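Local coordinates for protein L-fuculose phosphate aldolase (Streptococcus pneumoniae, PDB 4C24) that binds zinc, belongs to the class II aldolase and adducin family and assembles from four copies of the chain, at residues G30-F36 / D94-H100; T89-I93 / M149-R153; T101-L107 / E180-Y186. One frame throughout, in Å; residues are numbered along the deposited sequence. Where two conformers were deposited one is given.

Contact 1. Residues G30-F36 / D94-H100; sequences GGNLSVF and DAIIHAH. With ZN (zinc ion), chain B; SO4 (sulfate ion), chain E.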
loop_
_atom_site.group_PDB
_atom_site.type_symbol
_atom_site.label_atom_id
_atom_site.label_comp_id
_atom_site.label_asym_id
_atom_site.label_seq_id
_atom_site.Cartn_x
_atom_site.Cartn_y
_atom_site.Cartn_z
ATOM N N GLY A 30 3.026 16.578 -11.999
ATOM C CA GLY A 30 3.664 17.693 -11.314
ATOM C C GLY A 30 5.086 17.419 -10.860
ATOM O O GLY A 30 5.703 18.293 -10.256
ATOM N N GLY A 31 5.599 16.214 -11.155
ATOM C CA GLY A 31 6.954 15.802 -10.773
ATOM C C GLY A 31 7.940 16.080 -11.888
ATOM O O GLY A 31 7.557 16.184 -13.052
ATOM N N ASN A 32 9.205 16.233 -11.535
ATOM C CA ASN A 32 10.214 16.614 -12.555
ATOM C C ASN A 32 11.606 16.282 -12.072
ATOM O O ASN A 32 11.861 16.174 -10.881
ATOM C CB ASN A 32 10.096 18.084 -13.033
ATOM C CG ASN A 32 9.441 18.980 -11.999
ATOM O OD1 ASN A 32 10.108 19.446 -11.084
ATOM N ND2 ASN A 32 8.135 19.213 -12.142
ATOM N N LEU A 33 12.521 16.090 -13.014
ATOM C CA LEU A 33 13.889 15.753 -12.688
ATOM C C LEU A 33 14.796 16.602 -13.547
ATOM O O LEU A 33 14.464 16.933 -14.700
ATOM C CB LEU A 33 14.219 14.281 -12.996
ATOM C CG LEU A 33 13.357 13.210 -12.340
ATOM C CD1 LEU A 33 12.026 13.010 -13.074
ATOM C CD2 LEU A 33 14.101 11.899 -12.201
ATOM N N SER A 34 15.964 16.890 -13.002
ATOM C CA SER A 34 16.974 17.600 -13.749
ATOM C C SER A 34 18.367 17.182 -13.327
ATOM O O SER A 34 18.583 16.608 -12.245
ATOM C CB SER A 34 16.804 19.101 -13.542
ATOM O OG SER A 34 17.249 19.471 -12.258
ATOM N N VAL A 35 19.307 17.450 -14.240
ATOM C CA VAL A 35 20.722 17.348 -13.937
ATOM C C VAL A 35 21.407 18.600 -14.445
ATOM O O VAL A 35 20.986 19.200 -15.437
ATOM C CB VAL A 35 21.418 16.116 -14.585
ATOM C CG1 VAL A 35 21.132 14.844 -13.796
ATOM C CG2 VAL A 35 21.057 15.989 -16.065
ATOM N N PHE A 36 22.472 18.984 -13.753
ATOM C CA PHE A 36 23.285 20.124 -14.147
ATOM C C PHE A 36 24.700 19.661 -14.457
ATOM O O PHE A 36 25.342 18.998 -13.647
ATOM C CB PHE A 36 23.306 21.170 -13.024
ATOM C CG PHE A 36 23.830 22.510 -13.463
ATOM C CD1 PHE A 36 23.079 23.314 -14.316
ATOM C CD2 PHE A 36 25.073 22.963 -13.034
ATOM C CE1 PHE A 36 23.556 24.551 -14.733
ATOM C CE2 PHE A 36 25.550 24.206 -13.443
ATOM C CZ PHE A 36 24.796 24.985 -14.299
ATOM N N ASP A 94 24.102 18.559 -8.098
ATOM C CA ASP A 94 24.165 18.427 -9.565
ATOM C C ASP A 94 22.967 17.681 -10.162
ATOM O O ASP A 94 22.894 17.457 -11.383
ATOM C CB ASP A 94 25.474 17.759 -10.021
ATOM C CG ASP A 94 26.710 18.633 -9.808
ATOM O OD1 ASP A 94 26.577 19.843 -9.541
ATOM O OD2 ASP A 94 27.840 18.112 -9.928
ATOM N N ALA A 95 22.039 17.250 -9.316
ATOM C CA ALA A 95 20.846 16.582 -9.795
ATOM C C ALA A 95 19.735 16.848 -8.808
ATOM O O ALA A 95 19.995 16.863 -7.603
ATOM C CB ALA A 95 21.077 15.090 -9.936
ATOM N N ILE A 96 18.522 17.025 -9.320
ATOM C CA ILE A 96 17.376 17.398 -8.486
ATOM C C ILE A 96 16.160 16.612 -8.909
ATOM O O ILE A 96 15.887 16.432 -10.127
ATOM C CB ILE A 96 17.081 18.902 -8.626
ATOM C CG1 ILE A 96 18.249 19.681 -8.055
ATOM C CG2 ILE A 96 15.788 19.302 -7.894
ATOM C CD1 ILE A 96 18.208 21.182 -8.282
ATOM N N ILE A 97 15.392 16.155 -7.922
ATOM C CA ILE A 97 14.132 15.524 -8.192
ATOM C C ILE A 97 13.061 16.231 -7.415
ATOM O O ILE A 97 13.254 16.498 -6.202
ATOM C CB ILE A 97 14.147 14.031 -7.806
ATOM C CG1 ILE A 97 15.196 13.275 -8.667
ATOM C CG2 ILE A 97 12.750 13.436 -7.948
ATOM C CD1 ILE A 97 15.349 11.814 -8.296
ATOM N N HIS A 98 11.973 16.567 -8.100
ATOM C CA HIS A 98 10.757 17.077 -7.441
ATOM C C HIS A 98 9.653 16.052 -7.623
ATOM O O HIS A 98 9.422 15.516 -8.736
ATOM C CB HIS A 98 10.370 18.427 -8.018
ATOM C CG HIS A 98 8.961 18.854 -7.707
ATOM N ND1 HIS A 98 8.540 19.138 -6.425
ATOM C CD2 HIS A 98 7.884 19.045 -8.509
ATOM C CE1 HIS A 98 7.263 19.477 -6.453
ATOM N NE2 HIS A 98 6.840 19.454 -7.707
ATOM N N ALA A 99 8.956 15.743 -6.533
ATOM C CA ALA A 99 7.920 14.753 -6.573
ATOM C C ALA A 99 6.770 15.125 -5.671
ATOM O O ALA A 99 6.980 15.872 -4.721
ATOM C CB ALA A 99 8.472 13.392 -6.178
ATOM N N HIS A 100 5.582 14.641 -5.982
ATOM C CA HIS A 100 4.426 14.748 -5.077
ATOM C C HIS A 100 4.283 13.377 -4.458
ATOM O O HIS A 100 3.613 12.494 -5.008
ATOM C CB HIS A 100 3.168 15.136 -5.842
ATOM C CG HIS A 100 3.285 16.427 -6.606
ATOM N ND1 HIS A 100 2.196 17.061 -7.150
ATOM C CD2 HIS A 100 4.362 17.196 -6.908
ATOM C CE1 HIS A 100 2.605 18.145 -7.803
ATOM N NE2 HIS A 100 3.912 18.266 -7.635
HETATM ZN ZN ZN B . 4.974 19.828 -8.277
HETATM S S SO4 E . 5.602 19.532 -14.964
HETATM O O1 SO4 E . 5.459 20.774 -15.754
HETATM O O2 SO4 E . 5.067 19.820 -13.629
HETATM O O3 SO4 E . 4.805 18.531 -15.700
HETATM O O4 SO4 E . 7.021 19.135 -14.832
HETATM O O HOH W 1 4.692 21.081 -9.923
#
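The zinc site of this class II aldolase-type domain sits at one end of an antiparallel strand pair. H98 NE2 and H100 NE2 each bind the zinc at 2.0 Å, and water 1 lies 2.1 Å from the metal. H160 completes the set of three histidines. Water 1 also donates to G30 O at 3.0 Å, which ties the 30-36 backbone to the metal site. G30 has a positive phi, and a CB there would clash with H100 CE1, so the absence of a side chain lets the turn lie against the histidines.

Strands 32-36 and 95-99 run at 171° with their axes 4.7 Å apart. N32 and H98 form a hydrogen-bonded pair, with N32 N to H98 O at 2.9 Å and H98 N to N32 O at 2.8 Å. S34 and I96 repeat the pattern: S34 N to I96 O is 2.9 Å and I96 N to S34 O is 3.0 Å. F36 N to D94 O, 2.9 Å, adds a fifth bond. N32 ND2 holds a sulfate through O4 at 2.9 Å, while N32 OD1 bonds to H83. On the other face, L33 CD2 meets I97 CG1 at 3.9 Å and V35 CG1 meets A95 CB at 3.9 Å.

D94 and A95 both face A166 in a classic beta bulge. The pair lies in the middle of the mixed sheet, between strands 42-45 and 161-166. Helix 80-89 packs on the face of I96 and H98. Helices 7-22 and 169-192 cover the face of L33, V35 and I97.

Contact 2. Residues T89-I93 / M149-R153; sequences TRDDI and MEGRR. With EDO (1,2-ethanediol), chain F.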
loop_
_atom_site.group_PDB
_atom_site.type_symbol
_atom_site.label_atom_id
_atom_site.label_comp_id
_atom_site.label_asym_id
_atom_site.label_seq_id
_atom_site.Cartn_x
_atom_site.Cartn_y
_atom_site.Cartn_z
ATOM N N THR A 89 22.865 28.618 -7.109
ATOM C CA THR A 89 23.198 29.101 -5.762
ATOM C C THR A 89 23.957 28.082 -4.912
ATOM O O THR A 89 24.443 28.413 -3.821
ATOM C CB THR A 89 21.915 29.549 -5.000
ATOM O OG1 THR A 89 21.001 28.457 -4.903
ATOM C CG2 THR A 89 21.229 30.717 -5.697
ATOM N N ARG A 90 24.045 26.841 -5.406
ATOM C CA ARG A 90 24.665 25.736 -4.694
ATOM C C ARG A 90 25.587 24.974 -5.620
ATOM O O ARG A 90 25.155 24.565 -6.691
ATOM C CB ARG A 90 23.589 24.761 -4.242
ATOM C CG ARG A 90 22.516 25.439 -3.440
ATOM C CD ARG A 90 21.718 24.432 -2.694
ATOM N NE ARG A 90 22.485 23.469 -1.902
ATOM C CZ ARG A 90 21.968 22.933 -0.800
ATOM N NH1 ARG A 90 20.776 23.348 -0.400
ATOM N NH2 ARG A 90 22.624 22.026 -0.104
ATOM N N ASP A 91 26.829 24.797 -5.176
ATOM C CA ASP A 91 27.825 24.046 -5.936
ATOM C C ASP A 91 27.810 22.545 -5.605
ATOM O O ASP A 91 28.473 21.746 -6.292
ATOM C CB ASP A 91 29.227 24.639 -5.713
ATOM C CG ASP A 91 29.610 24.715 -4.234
ATOM O OD1 ASP A 91 28.798 24.303 -3.379
ATOM O OD2 ASP A 91 30.727 25.189 -3.927
ATOM N N ASP A 92 27.088 22.174 -4.550
ATOM C CA ASP A 92 27.061 20.803 -4.044
ATOM C C ASP A 92 25.928 19.926 -4.575
ATOM O O ASP A 92 25.786 18.774 -4.150
ATOM C CB ASP A 92 27.047 20.798 -2.501
ATOM C CG ASP A 92 25.825 21.508 -1.900
ATOM O OD1 ASP A 92 25.217 22.380 -2.552
ATOM O OD2 ASP A 92 25.488 21.205 -0.728
ATOM N N ILE A 93 25.135 20.473 -5.492
ATOM C CA ILE A 93 23.947 19.805 -6.009
ATOM C C ILE A 93 24.070 19.755 -7.519
ATOM O O ILE A 93 24.138 20.795 -8.145
ATOM C CB ILE A 93 22.668 20.599 -5.636
ATOM C CG1 ILE A 93 22.453 20.614 -4.123
ATOM C CG2 ILE A 93 21.451 20.046 -6.357
ATOM C CD1 ILE A 93 22.388 19.237 -3.501
ATOM N N MET A 149 15.790 25.193 1.561
ATOM C CA MET A 149 16.675 24.048 1.406
ATOM C C MET A 149 18.128 24.355 1.768
ATOM O O MET A 149 18.986 23.475 1.736
ATOM C CB MET A 149 16.590 23.512 -0.024
ATOM C CG MET A 149 16.981 22.039 -0.051
ATOM S SD MET A 149 16.660 21.142 -1.579
ATOM C CE MET A 149 18.234 21.344 -2.397
ATOM N N GLU A 150 18.421 25.617 2.098
ATOM C CA GLU A 150 19.783 25.963 2.490
ATOM C C GLU A 150 20.271 25.052 3.601
ATOM O O GLU A 150 19.574 24.841 4.604
ATOM C CB GLU A 150 19.883 27.423 2.929
ATOM C CG GLU A 150 19.884 28.397 1.772
ATOM C CD GLU A 150 19.786 29.846 2.232
ATOM O OE1 GLU A 150 19.955 30.100 3.453
ATOM O OE2 GLU A 150 19.540 30.733 1.382
ATOM N N GLY A 151 21.467 24.507 3.439
ATOM C CA GLY A 151 22.038 23.633 4.455
ATOM C C GLY A 151 21.430 22.242 4.515
ATOM O O GLY A 151 21.715 21.469 5.427
ATOM N N ARG A 152 20.602 21.922 3.525
ATOM C CA ARG A 152 19.916 20.639 3.467
ATOM C C ARG A 152 19.963 20.122 2.049
ATOM O O ARG A 152 20.253 20.876 1.111
ATOM C CB ARG A 152 18.453 20.776 3.882
ATOM C CG ARG A 152 18.235 21.350 5.288
ATOM C CD ARG A 152 18.713 20.404 6.382
ATOM N NE ARG A 152 18.313 20.892 7.706
ATOM C CZ ARG A 152 19.002 21.772 8.405
ATOM N NH1 ARG A 152 20.152 22.244 7.949
ATOM N NH2 ARG A 152 18.530 22.166 9.577
ATOM N N ARG A 153 19.633 18.851 1.904
ATOM C CA ARG A 153 19.499 18.232 0.585
ATOM C C ARG A 153 18.053 17.901 0.227
ATOM O O ARG A 153 17.785 17.280 -0.806
ATOM C CB ARG A 153 20.388 16.993 0.490
ATOM C CG ARG A 153 21.861 17.336 0.318
ATOM C CD ARG A 153 22.696 16.126 -0.051
ATOM N NE ARG A 153 23.762 16.523 -0.965
ATOM C CZ ARG A 153 24.559 15.674 -1.601
ATOM N NH1 ARG A 153 24.429 14.363 -1.417
ATOM N NH2 ARG A 153 25.489 16.142 -2.426
HETATM C C1 EDO F . 19.807 25.547 10.535
HETATM O O1 EDO F . 19.389 24.400 11.271
HETATM C C2 EDO F . 21.301 25.427 10.296
HETATM O O2 EDO F . 21.571 24.160 9.693
#
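One arginine side chain joins two irregular loops by binding backbone carbonyls of one and a carboxylate of the other. R90 NH1 donates to M149 O at 2.8 Å. R90 NH2 donates to R152 O at 2.9 Å, and a weak bond of the same length runs from R90 NH1 to R152 O. These acceptors lie at the edge of the guanidinium, near its plane. D92 holds the same group from within its own loop: R90 NE to D92 OD1 is a salt bridge of 3.0 Å, and R90 NH2 to D92 OD2 is a hydrogen bond of 3.0 Å. The carboxylate therefore helps to orient the arginine.

The carbonyls belong to a type II beta turn from M149 to R152, closed by R152 N to M149 O at 2.9 Å. G151 takes the positive phi of this turn. A second arginine reaches back the other way, with R153 NH2 donating to D92 O at 3.2 Å. I93 CD1 lies 4.0 Å from R153 NE. R152 turns away from the contact. Its NH2 forms a salt bridge with D127 and also bonds 1,2-ethanediol O1 at 2.9 Å.

The contact is partly buried and lies away from the zinc. It links the loop from helix 80-89 to strand 95-99 with the loop from helix 139-149 to strand 154-157. I93 and M149 both touch helix 80-89, through Y87 and Q86.

Contact 3. Residues T101-L107 / E180-Y186; sequences TTYATVL and EYCAKIY. With SO4 (sulfate ion), chain D; SO4 (sulfate ion), chain C.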
loop_
_atom_site.group_PDB
_atom_site.type_symbol
_atom_site.label_atom_id
_atom_site.label_comp_id
_atom_site.label_asym_id
_atom_site.label_seq_id
_atom_site.Cartn_x
_atom_site.Cartn_y
_atom_site.Cartn_z
ATOM N N THR A 101 5.008 13.152 -3.369
ATOM C CA THR A 101 4.949 11.863 -2.708
ATOM C C THR A 101 3.772 11.811 -1.717
ATOM O O THR A 101 2.852 12.654 -1.779
ATOM C CB THR A 101 6.296 11.512 -2.067
ATOM O OG1 THR A 101 6.542 12.431 -0.994
ATOM C CG2 THR A 101 7.441 11.547 -3.105
ATOM N N THR A 102 3.745 10.805 -0.861
ATOM C CA THR A 102 2.608 10.732 0.065
ATOM C C THR A 102 2.833 11.466 1.389
ATOM O O THR A 102 2.310 12.586 1.562
ATOM C CB THR A 102 2.166 9.293 0.303
ATOM O OG1 THR A 102 1.922 8.700 -0.973
ATOM C CG2 THR A 102 0.887 9.251 1.154
ATOM N N TYR A 103 3.586 10.862 2.302
ATOM C CA TYR A 103 3.675 11.447 3.657
ATOM C C TYR A 103 4.487 12.711 3.716
ATOM O O TYR A 103 4.224 13.576 4.584
ATOM C CB TYR A 103 4.116 10.403 4.679
ATOM C CG TYR A 103 3.046 9.386 4.931
ATOM C CD1 TYR A 103 2.913 8.258 4.121
ATOM C CD2 TYR A 103 2.116 9.555 5.959
ATOM C CE1 TYR A 103 1.921 7.323 4.344
ATOM C CE2 TYR A 103 1.126 8.626 6.203
ATOM C CZ TYR A 103 1.011 7.506 5.378
ATOM O OH TYR A 103 0.030 6.570 5.614
ATOM N N ALA A 104 5.488 12.859 2.866
ATOM C CA ALA A 104 6.209 14.111 2.766
ATOM C C ALA A 104 5.244 15.227 2.374
ATOM O O ALA A 104 5.334 16.330 2.899
ATOM C CB ALA A 104 7.389 13.981 1.817
ATOM N N THR A 105 4.294 14.936 1.500
ATOM C CA THR A 105 3.328 15.931 1.067
ATOM C C THR A 105 2.303 16.177 2.163
ATOM O O THR A 105 1.874 17.313 2.316
ATOM C CB THR A 105 2.669 15.502 -0.238
ATOM O OG1 THR A 105 3.704 15.388 -1.211
ATOM C CG2 THR A 105 1.649 16.527 -0.714
ATOM N N VAL A 106 1.936 15.134 2.914
ATOM C CA VAL A 106 1.109 15.337 4.144
ATOM C C VAL A 106 1.733 16.399 5.037
ATOM O O VAL A 106 1.059 17.385 5.452
ATOM C CB VAL A 106 0.926 14.023 4.907
ATOM C CG1 VAL A 106 0.328 14.279 6.307
ATOM C CG2 VAL A 106 0.045 13.122 4.078
ATOM N N LEU A 107 3.003 16.208 5.358
ATOM C CA LEU A 107 3.697 17.203 6.184
ATOM C C LEU A 107 3.675 18.574 5.515
ATOM O O LEU A 107 3.443 19.584 6.149
ATOM C CB LEU A 107 5.106 16.753 6.500
ATOM C CG LEU A 107 5.145 15.569 7.462
ATOM C CD1 LEU A 107 6.592 15.140 7.656
ATOM C CD2 LEU A 107 4.558 15.964 8.854
ATOM N N GLU A 180 10.807 10.363 2.083
ATOM C CA GLU A 180 9.424 9.910 2.101
ATOM C C GLU A 180 9.230 8.838 3.206
ATOM O O GLU A 180 8.216 8.875 3.946
ATOM C CB GLU A 180 9.011 9.397 0.706
ATOM C CG GLU A 180 7.623 8.730 0.662
ATOM C CD GLU A 180 6.449 9.570 1.205
ATOM O OE1 GLU A 180 6.518 10.796 1.117
ATOM O OE2 GLU A 180 5.417 8.983 1.599
ATOM N N TYR A 181 10.194 7.930 3.370
ATOM C CA TYR A 181 10.098 6.900 4.379
ATOM C C TYR A 181 10.078 7.543 5.767
ATOM O O TYR A 181 9.250 7.168 6.595
ATOM C CB TYR A 181 11.270 5.930 4.231
ATOM C CG TYR A 181 11.411 4.937 5.347
ATOM C CD1 TYR A 181 10.653 3.783 5.367
ATOM C CD2 TYR A 181 12.332 5.148 6.384
ATOM C CE1 TYR A 181 10.776 2.857 6.394
ATOM C CE2 TYR A 181 12.469 4.242 7.421
ATOM C CZ TYR A 181 11.700 3.088 7.424
ATOM O OH TYR A 181 11.831 2.187 8.453
ATOM N N CYS A 182 10.992 8.470 5.987
ATOM C CA CYS A 182 11.085 9.145 7.291
ATOM C C CYS A 182 9.807 9.914 7.547
ATOM O O CYS A 182 9.322 9.929 8.705
ATOM C CB CYS A 182 12.292 10.071 7.361
ATOM S SG CYS A 182 13.839 9.168 7.506
ATOM N N ALA A 183 9.270 10.576 6.526
ATOM C CA ALA A 183 8.015 11.331 6.711
ATOM C C ALA A 183 6.908 10.402 7.137
ATOM O O ALA A 183 6.083 10.709 8.005
ATOM C CB ALA A 183 7.631 12.090 5.449
ATOM N N LYS A 184 6.830 9.259 6.478
ATOM C CA LYS A 184 5.836 8.252 6.792
ATOM C C LYS A 184 5.982 7.748 8.230
ATOM O O LYS A 184 4.994 7.689 8.956
ATOM C CB LYS A 184 5.893 7.097 5.763
ATOM C CG LYS A 184 4.806 6.060 6.031
ATOM C CD LYS A 184 4.789 5.030 4.924
ATOM C CE LYS A 184 3.708 4.000 5.158
ATOM N NZ LYS A 184 3.641 3.097 3.958
ATOM N N ILE A 185 7.197 7.382 8.634
ATOM C CA ILE A 185 7.434 6.901 9.990
ATOM C C ILE A 185 6.982 7.983 10.975
ATOM O O ILE A 185 6.304 7.669 11.961
ATOM C CB ILE A 185 8.912 6.539 10.230
ATOM C CG1 ILE A 185 9.340 5.343 9.345
ATOM C CG2 ILE A 185 9.212 6.279 11.709
ATOM C CD1 ILE A 185 8.538 4.094 9.582
ATOM N N TYR A 186 7.360 9.220 10.696
ATOM C CA TYR A 186 7.053 10.324 11.640
ATOM C C TYR A 186 5.551 10.500 11.753
ATOM O O TYR A 186 5.002 10.645 12.877
ATOM C CB TYR A 186 7.696 11.598 11.159
ATOM C CG TYR A 186 7.447 12.810 12.025
ATOM C CD1 TYR A 186 7.822 12.814 13.343
ATOM C CD2 TYR A 186 6.865 13.941 11.495
ATOM C CE1 TYR A 186 7.619 13.943 14.106
ATOM C CE2 TYR A 186 6.648 15.079 12.248
ATOM C CZ TYR A 186 7.040 15.064 13.551
ATOM O OH TYR A 186 6.816 16.197 14.313
HETATM S S SO4 D . 1.876 4.872 0.887
HETATM O O1 SO4 D . 1.993 5.940 -0.123
HETATM O O2 SO4 D . 1.936 3.585 0.155
HETATM O O3 SO4 D . 3.034 5.006 1.785
HETATM O O4 SO4 D . 0.602 5.017 1.624
HETATM S S SO4 C . 2.697 -0.475 4.533
HETATM O O1 SO4 C . 4.165 -0.420 4.664
HETATM O O2 SO4 C . 2.409 -0.935 3.153
HETATM O O3 SO4 C . 2.219 -1.463 5.513
HETATM O O4 SO4 C . 2.121 0.863 4.789
#
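Helix 103-107 crosses helix 180-186 at 63°, with the axes 8.2 Å apart at closest approach. Y103 and K184 have their CA atoms 5.0 Å apart. The E180 carboxylate accepts hydrogen bonds from backbone NH groups at the start of the first helix: Y103 N to E180 OE2 is 2.7 Å and A104 N to E180 OE1 is 2.9 Å. T101 OG1 also donates to E180 OE1, at 2.7 Å. Small side chains let the helices meet, with A104 CB to A183 CB at 4.1 Å. L107 CD1 packs on A183 CB at 3.9 Å and on Y186 CD2 at 4.0 Å. K184 CG lies over the Y103 ring, 3.8 Å from its centroid, in a CH-pi contact.

Neighbouring subunits pack here too: Y181 OH of the second subunit bonds T101 O. Buried E180 thus finds its charge met by amide groups and a hydroxyl. K184 NZ binds two sulfates, at O4 and O3, which is consistent with a positively charged patch where subunits meet.

Overall arrangement
Along the chain, contact 1 closes before contact 3 opens, while contact 2 crosses both. Residues 89-93 run directly into 94-100, and 101-107 follows at once, so one continuous run from helix 80-89 through strand 95-99 into helix 103-110 serves all three contacts. The centres of contacts 1 and 2 are 14 Å apart, those of 1 and 3 are 18 Å apart, and those of 2 and 3 are 21 Å apart. Contacts 1 and 3 touch, with H100 C 3.9 Å from T105 OG1. Strand 95-99 thus leads from the 89-93 loop of contact 2, past the zinc site, to the helices at the subunit interface, all within the class II aldolase and adducin-type domain.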